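Local coordinates for putative invasin (Yersinia pseudotuberculosis IP 31758, PDB 5N40), which probably mediates bacterial attachment to host cells as an invasin-family adhesin, with immunoglobulin-like modules followed by a C-type lectin-like adhesion domain, at residues Val19-Asn24 with Ala97-Ile102; Ser26-Val31 with Thr69-Ala74; Thr51-Thr56 with Thr80-Val85. The protein carries 1 engineered substitution. All coordinates share one frame; numbering follows the deposited sequence.

All three interactions lie in the N-terminal domain, which belongs to the invasin domain 3 family, and their centres are about 10 Å from one another. Along the chain, interaction 1 joins the domain's first strand, 13-22, to its last, 90-102, and so encloses both others. The segments of interactions 2 and 3 alternate: 26-31, 51-56, 69-74, 80-85. Strand 13-22 neighbours strand 28-34 of interaction 2, while strand 90-102 neighbours strand 79-87 of interaction 3. L72 touches I99, S52 and L54, bringing all three contacts into one core. The chain thus closes a compact beta module, consistent with a stalk unit in a multidomain adhesin.

Interaction 1 (Val19-Asn24 with Ala97-Ile102); sequences VNIEAN and ATINVI
N20 and N100 lie side by side and point the same way on the exposed side of a parallel strand pair. The CB of N20 comes within 4.1 Å of the carbonyl O of N100. Its CG is anti to the carbonyl carbon (chi1 -65°), and the amide beyond it reaches the amide of N100. There OD1 sits 3.2 Å from N100 CB and accepts a hydrogen bond from N100 ND2, with N20 OD1 to N100 ND2 at 3.1 Å. The acceptor lies in the amide plane of N100, whereas the donor is tilted out of the carbonyl plane of N20; the two amides are turned 41° apart.

Beneath this pair the backbones run in the same sense, 27° apart, in register N20-N100, I21-V101 and E22-I102. N100 bonds through both its N and its O: its N donates to V19 O at 2.7 Å, and its O receives I21 N. I102 repeats the pattern, donating to I21 O and accepting from A23 N. Parallel pairing of the first strand with the last occurs in many immunoglobulin-like sandwiches; here those strands are 13-22 and 90-102.

The opposite face is apolar. I21 CG1 reaches I99 CG2 at 3.9 Å, the two chains crossing at a slant, and both isoleucines also touch L72 of strand 67-73. Farther along, A23 CB meets V101 CG1 at 3.7 Å, at the point where A23 centres an inverse gamma turn. On the N20 side, the aliphatic part of E22 packs against I102, E22 CG to I102 CG1 at 3.8 Å, while the backbone N of E22 is bonded to the D27 carboxylate.

Interaction 2 (Ser26-Val31 with Thr69-Ala74); sequences SDTSVV and TATLTA
T28 overlaps two threonines of the neighbouring strand. T28 CB lies 3.8 Å from T71 CG2, and the methyl T28 CG2 approaches T73 OG1 at 3.6 Å. T28 and T73 stand side by side, pointing the same way. The methyl of T73 is anti to the backbone N, with OG1 at chi1 -62°, and lies beyond the pair, T73 CG2 being 4.0 Å from S26 CA. T28, V30, T71 and T73 lie on the outward face of this ribbon.

The backbones are antiparallel, 153° apart between their directions. S29-L72 and V31-A70 are hydrogen-bonded pairs, alternating with the non-hydrogen-bonded pairs T28-T73 and V30-T71. S29 and L72 exchange two bonds, L72 N to S29 O at 2.8 Å being one, and V31 and A70 exchange two more. A74 N extends the ladder to D27 O, a nearly straight bond of 2.8 Å (172° at the hydrogen). Carbonyls also receive CA-H groups, as where T28 CA lies 3.1 Å from L72 O.

The inward face carries S29, V31, A70 and L72. V31 and L72 only brush each other; L72 instead packs on L57, and V31 on F50 and L14, so this face meets the rest of an immunoglobulin-like sandwich. The buried S29 hydroxyl is bonded to P18 O on strand 13-22.

Cohesion between the segments therefore comes mainly from backbone hydrogen bonds, supplemented by methyl contacts among hydroxyl-bearing side chains, a chemistry that suits the solvent-facing side of a sheet.

Interaction 3 (Thr51-Thr56 with Thr80-Val85); sequences TSTLGT and TASLSV
The carbonyl O of S82 is gripped from several directions. A water donates to S82 O at 2.6 Å, T53 N donates to S82 O in a longer hydrogen bond of 3.2 Å, and the CA-H of S52 makes a further contact. Two residues back along the ladder, T51 and S84 form an antiparallel hydrogen-bonded pair, T51 N to S84 O and S84 N to T51 O. At T53 the backbone pairing ends.

There the backbone turns away (phi/psi -75°/-19°), and it is the side chain that accepts from S82 N. T53 OG1 lies 3.0 Å from S82 N, in place of the carbonyl that a continuing strand would offer. A second water joins T53 OG1 at 2.8 Å and donates to T80 O, bridging the side chain of T53 and the backbone of T80.

On the inner side, S52 OG is anti to the backbone N (chi1 -179°). S52 OG donates to L54 O at 2.7 Å, in the carbonyl plane and on a lone pair, tying the turn back to the strand end. A methyl of L83, CD2, packs 3.5 Å from S52 CB, and A81 CB lies against the same serine's hydroxyl. L54 CB lies 4.0 Å from A81 CB, the two meeting as apolar side chains.

Strand 48-52 is an outermost strand of the domain's beta sandwich, and strand 79-87 separates it from strand 90-102, where A81 and L83 bond to I99 and A97. Past the turn at L54 and G55, the chain crosses to T56, which pairs with T73 at the start of strand 56-63.

Interaction 1 (Val19-Asn24 with Ala97-Ile102)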
# COMPACT_ATOMS: atom_id res chain seq x y z
N VAL A 19 17.61 31.76 8.21
CA VAL A 19 16.73 31.74 7.05
C VAL A 19 16.28 30.32 6.73
O VAL A 19 15.64 30.10 5.69
CB VAL A 19 17.39 32.39 5.82
CG1 VAL A 19 17.68 33.86 6.10
CG2 VAL A 19 18.65 31.64 5.41
N ASN A 20 16.60 29.35 7.58
CA ASN A 20 16.09 27.99 7.48
C ASN A 20 15.59 27.58 8.85
O ASN A 20 16.31 27.74 9.85
CB ASN A 20 17.16 27.00 7.00
CG ASN A 20 17.62 27.27 5.58
OD1 ASN A 20 16.97 26.86 4.62
ND2 ASN A 20 18.74 27.94 5.44
N ILE A 21 14.36 27.05 8.91
CA ILE A 21 13.78 26.50 10.12
C ILE A 21 12.98 25.27 9.72
O ILE A 21 12.54 25.13 8.57
CB ILE A 21 12.87 27.50 10.88
CG1 ILE A 21 11.66 27.89 10.02
CG2 ILE A 21 13.68 28.72 11.32
CD1 ILE A 21 10.78 28.96 10.66
N GLU A 22 12.79 24.38 10.68
CA GLU A 22 12.04 23.15 10.43
C GLU A 22 10.56 23.34 10.75
O GLU A 22 10.19 24.09 11.66
CB GLU A 22 12.63 22.00 11.26
CG GLU A 22 14.03 21.62 10.80
CD GLU A 22 14.73 20.64 11.71
OE1 GLU A 22 14.24 20.38 12.83
OE2 GLU A 22 15.79 20.13 11.30
N ALA A 23 9.72 22.65 9.98
CA ALA A 23 8.26 22.74 10.13
C ALA A 23 7.78 21.86 11.29
O ALA A 23 7.03 20.90 11.12
CB ALA A 23 7.57 22.34 8.83
N ASN A 24 8.22 22.23 12.50
CA ASN A 24 7.96 21.44 13.70
C ASN A 24 7.15 22.20 14.75
O ASN A 24 7.01 21.71 15.88
CB ASN A 24 9.29 20.97 14.31
CG ASN A 24 10.18 22.12 14.75
OD1 ASN A 24 9.75 23.28 14.79
ND2 ASN A 24 11.43 21.81 15.09
N ALA A 97 12.06 39.55 2.84
CA ALA A 97 12.89 38.47 3.32
C ALA A 97 12.13 37.16 3.20
O ALA A 97 10.89 37.14 3.17
CB ALA A 97 13.30 38.71 4.77
N THR A 98 12.87 36.06 3.10
CA THR A 98 12.26 34.74 3.07
C THR A 98 12.94 33.83 4.07
O THR A 98 14.10 34.04 4.45
CB THR A 98 12.33 34.10 1.68
OG1 THR A 98 13.71 33.90 1.33
CG2 THR A 98 11.65 34.99 0.64
N ILE A 99 12.19 32.83 4.50
CA ILE A 99 12.70 31.77 5.37
C ILE A 99 12.26 30.45 4.77
O ILE A 99 11.07 30.25 4.49
CB ILE A 99 12.17 31.91 6.81
CG1 ILE A 99 12.56 33.27 7.39
CG2 ILE A 99 12.71 30.78 7.69
CD1 ILE A 99 11.85 33.61 8.66
N ASN A 100 13.21 29.55 4.53
CA ASN A 100 12.88 28.20 4.11
C ASN A 100 12.37 27.43 5.31
O ASN A 100 13.08 27.28 6.31
CB ASN A 100 14.09 27.50 3.50
CG ASN A 100 14.55 28.14 2.22
OD1 ASN A 100 13.73 28.56 1.39
ND2 ASN A 100 15.85 28.23 2.04
N VAL A 101 11.13 26.95 5.23
CA VAL A 101 10.54 26.11 6.26
C VAL A 101 10.64 24.69 5.73
O VAL A 101 9.84 24.26 4.89
CB VAL A 101 9.10 26.52 6.57
CG1 VAL A 101 8.60 25.78 7.80
CG2 VAL A 101 9.01 28.03 6.78
N ILE A 102 11.65 23.97 6.20
CA ILE A 102 12.02 22.68 5.62
C ILE A 102 11.32 21.57 6.39
O ILE A 102 10.76 21.81 7.47
CB ILE A 102 13.55 22.49 5.61
CG1 ILE A 102 14.11 22.32 7.02
CG2 ILE A 102 14.22 23.66 4.89
CD1 ILE A 102 15.60 22.00 7.05

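Interaction 2 (Ser26-Val31 with Thr69-Ala74)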
# COMPACT_ATOMS: atom_id res chain seq x y z
N SER A 26 7.92 24.75 16.44
CA SER A 26 8.70 25.28 17.54
C SER A 26 9.97 26.01 17.13
O SER A 26 10.41 26.87 17.90
CB SER A 26 9.09 24.15 18.51
OG SER A 26 9.87 23.17 17.86
N ASP A 27 10.58 25.71 15.99
CA ASP A 27 11.78 26.45 15.57
C ASP A 27 11.45 27.93 15.40
O ASP A 27 10.36 28.29 14.97
CB ASP A 27 12.33 25.90 14.25
CG ASP A 27 13.21 24.67 14.43
OD1 ASP A 27 13.28 24.12 15.55
OD2 ASP A 27 13.83 24.24 13.43
N THR A 28 12.42 28.80 15.70
CA THR A 28 12.19 30.23 15.66
C THR A 28 13.23 30.94 14.81
O THR A 28 14.33 30.42 14.56
CB THR A 28 12.19 30.84 17.08
OG1 THR A 28 13.44 30.57 17.72
CG2 THR A 28 11.06 30.25 17.91
N SER A 29 12.86 32.13 14.35
CA SER A 29 13.73 33.03 13.62
C SER A 29 13.40 34.47 14.01
O SER A 29 12.25 34.80 14.28
CB SER A 29 13.59 32.86 12.11
OG SER A 29 14.44 33.77 11.42
N VAL A 30 14.42 35.32 14.04
CA VAL A 30 14.24 36.73 14.38
C VAL A 30 14.17 37.53 13.09
O VAL A 30 15.06 37.44 12.24
CB VAL A 30 15.37 37.24 15.29
CG1 VAL A 30 15.29 38.76 15.46
CG2 VAL A 30 15.29 36.56 16.66
N VAL A 31 13.09 38.29 12.94
CA VAL A 31 12.89 39.17 11.80
C VAL A 31 13.25 40.58 12.24
O VAL A 31 12.74 41.06 13.26
CB VAL A 31 11.44 39.11 11.29
CG1 VAL A 31 11.25 40.01 10.09
CG2 VAL A 31 11.06 37.67 10.97
N THR A 69 12.04 44.40 15.69
CA THR A 69 12.20 42.95 15.63
C THR A 69 10.95 42.23 16.11
O THR A 69 10.15 42.76 16.89
CB THR A 69 13.40 42.49 16.46
OG1 THR A 69 13.22 42.88 17.83
CG2 THR A 69 14.67 43.12 15.93
N ALA A 70 10.80 41.00 15.63
CA ALA A 70 9.79 40.07 16.12
C ALA A 70 10.31 38.65 15.92
O ALA A 70 11.20 38.41 15.10
CB ALA A 70 8.45 40.25 15.41
N THR A 71 9.77 37.73 16.70
CA THR A 71 10.13 36.32 16.59
C THR A 71 9.06 35.60 15.77
O THR A 71 7.87 35.66 16.10
CB THR A 71 10.27 35.68 17.97
OG1 THR A 71 11.35 36.30 18.68
CG2 THR A 71 10.55 34.18 17.85
N LEU A 72 9.49 34.93 14.71
CA LEU A 72 8.65 34.01 13.97
C LEU A 72 8.84 32.61 14.52
O LEU A 72 9.97 32.18 14.77
CB LEU A 72 9.00 34.02 12.48
CG LEU A 72 8.15 33.08 11.62
CD1 LEU A 72 7.03 33.83 10.97
CD2 LEU A 72 8.99 32.37 10.59
N THR A 73 7.73 31.90 14.70
CA THR A 73 7.76 30.50 15.10
C THR A 73 7.19 29.67 13.95
O THR A 73 6.13 30.00 13.41
CB THR A 73 6.96 30.27 16.39
OG1 THR A 73 7.57 31.02 17.45
CG2 THR A 73 6.95 28.79 16.76
N ALA A 74 7.91 28.62 13.58
CA ALA A 74 7.44 27.75 12.51
C ALA A 74 6.06 27.20 12.82
O ALA A 74 5.70 26.99 13.98
CB ALA A 74 8.42 26.60 12.30

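Interaction 3 (Thr51-Thr56 with Thr80-Val85)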
# COMPACT_ATOMS: atom_id res chain seq x y z
N THR A 51 4.13 40.51 8.52
CA THR A 51 3.30 39.37 8.16
C THR A 51 4.20 38.28 7.60
O THR A 51 5.29 38.54 7.09
CB THR A 51 2.21 39.74 7.14
OG1 THR A 51 2.81 40.01 5.87
CG2 THR A 51 1.44 40.96 7.61
N SER A 52 3.72 37.04 7.69
CA SER A 52 4.43 35.89 7.15
C SER A 52 3.42 34.91 6.57
O SER A 52 2.36 34.68 7.17
CB SER A 52 5.26 35.18 8.21
OG SER A 52 5.96 34.08 7.64
N THR A 53 3.76 34.29 5.44
CA THR A 53 2.86 33.33 4.81
C THR A 53 2.83 31.99 5.55
O THR A 53 1.87 31.22 5.38
CB THR A 53 3.25 33.10 3.35
OG1 THR A 53 4.61 32.65 3.26
CG2 THR A 53 3.08 34.39 2.54
N LEU A 54 3.84 31.72 6.36
CA LEU A 54 3.92 30.50 7.15
C LEU A 54 4.32 30.84 8.57
O LEU A 54 5.06 31.80 8.81
CB LEU A 54 4.94 29.51 6.54
CG LEU A 54 4.68 28.98 5.14
CD1 LEU A 54 5.90 28.20 4.65
CD2 LEU A 54 3.41 28.13 5.11
N GLY A 55 3.83 30.05 9.52
CA GLY A 55 4.18 30.24 10.91
C GLY A 55 3.42 31.40 11.53
O GLY A 55 2.47 31.95 10.96
N THR A 56 3.85 31.76 12.74
CA THR A 56 3.21 32.81 13.52
C THR A 56 4.27 33.75 14.09
O THR A 56 5.40 33.34 14.37
CB THR A 56 2.35 32.22 14.65
OG1 THR A 56 3.16 31.38 15.49
CG2 THR A 56 1.21 31.40 14.06
N THR A 80 8.09 28.12 1.64
CA THR A 80 8.87 29.34 1.79
C THR A 80 8.00 30.40 2.47
O THR A 80 6.95 30.77 1.93
CB THR A 80 9.38 29.84 0.44
OG1 THR A 80 10.13 28.80 -0.20
CG2 THR A 80 10.27 31.08 0.63
N ALA A 81 8.44 30.87 3.64
CA ALA A 81 7.75 31.95 4.32
C ALA A 81 8.18 33.28 3.70
O ALA A 81 9.35 33.64 3.78
CB ALA A 81 8.06 31.95 5.82
N SER A 82 7.24 33.98 3.08
CA SER A 82 7.49 35.32 2.58
C SER A 82 7.05 36.33 3.63
O SER A 82 5.92 36.26 4.12
CB SER A 82 6.74 35.56 1.27
OG SER A 82 7.23 34.70 0.25
N LEU A 83 7.94 37.26 3.95
CA LEU A 83 7.74 38.23 5.02
C LEU A 83 7.47 39.59 4.41
O LEU A 83 8.18 40.02 3.50
CB LEU A 83 8.97 38.29 5.92
CG LEU A 83 9.41 36.97 6.55
CD1 LEU A 83 10.82 37.10 7.12
CD2 LEU A 83 8.45 36.56 7.62
N SER A 84 6.46 40.29 4.94
CA SER A 84 6.17 41.66 4.52
C SER A 84 6.09 42.55 5.75
O SER A 84 5.99 42.09 6.89
CB SER A 84 4.85 41.75 3.74
OG SER A 84 3.74 41.54 4.58
N VAL A 85 6.16 43.86 5.51
CA VAL A 85 6.21 44.84 6.58
C VAL A 85 5.30 46.01 6.21
O VAL A 85 5.24 46.43 5.05
CB VAL A 85 7.66 45.32 6.83
CG1 VAL A 85 8.30 45.77 5.54
CG2 VAL A 85 7.69 46.43 7.87
O HOH W 1 3.88 37.92 3.90
O HOH W 2 4.02 30.60 1.50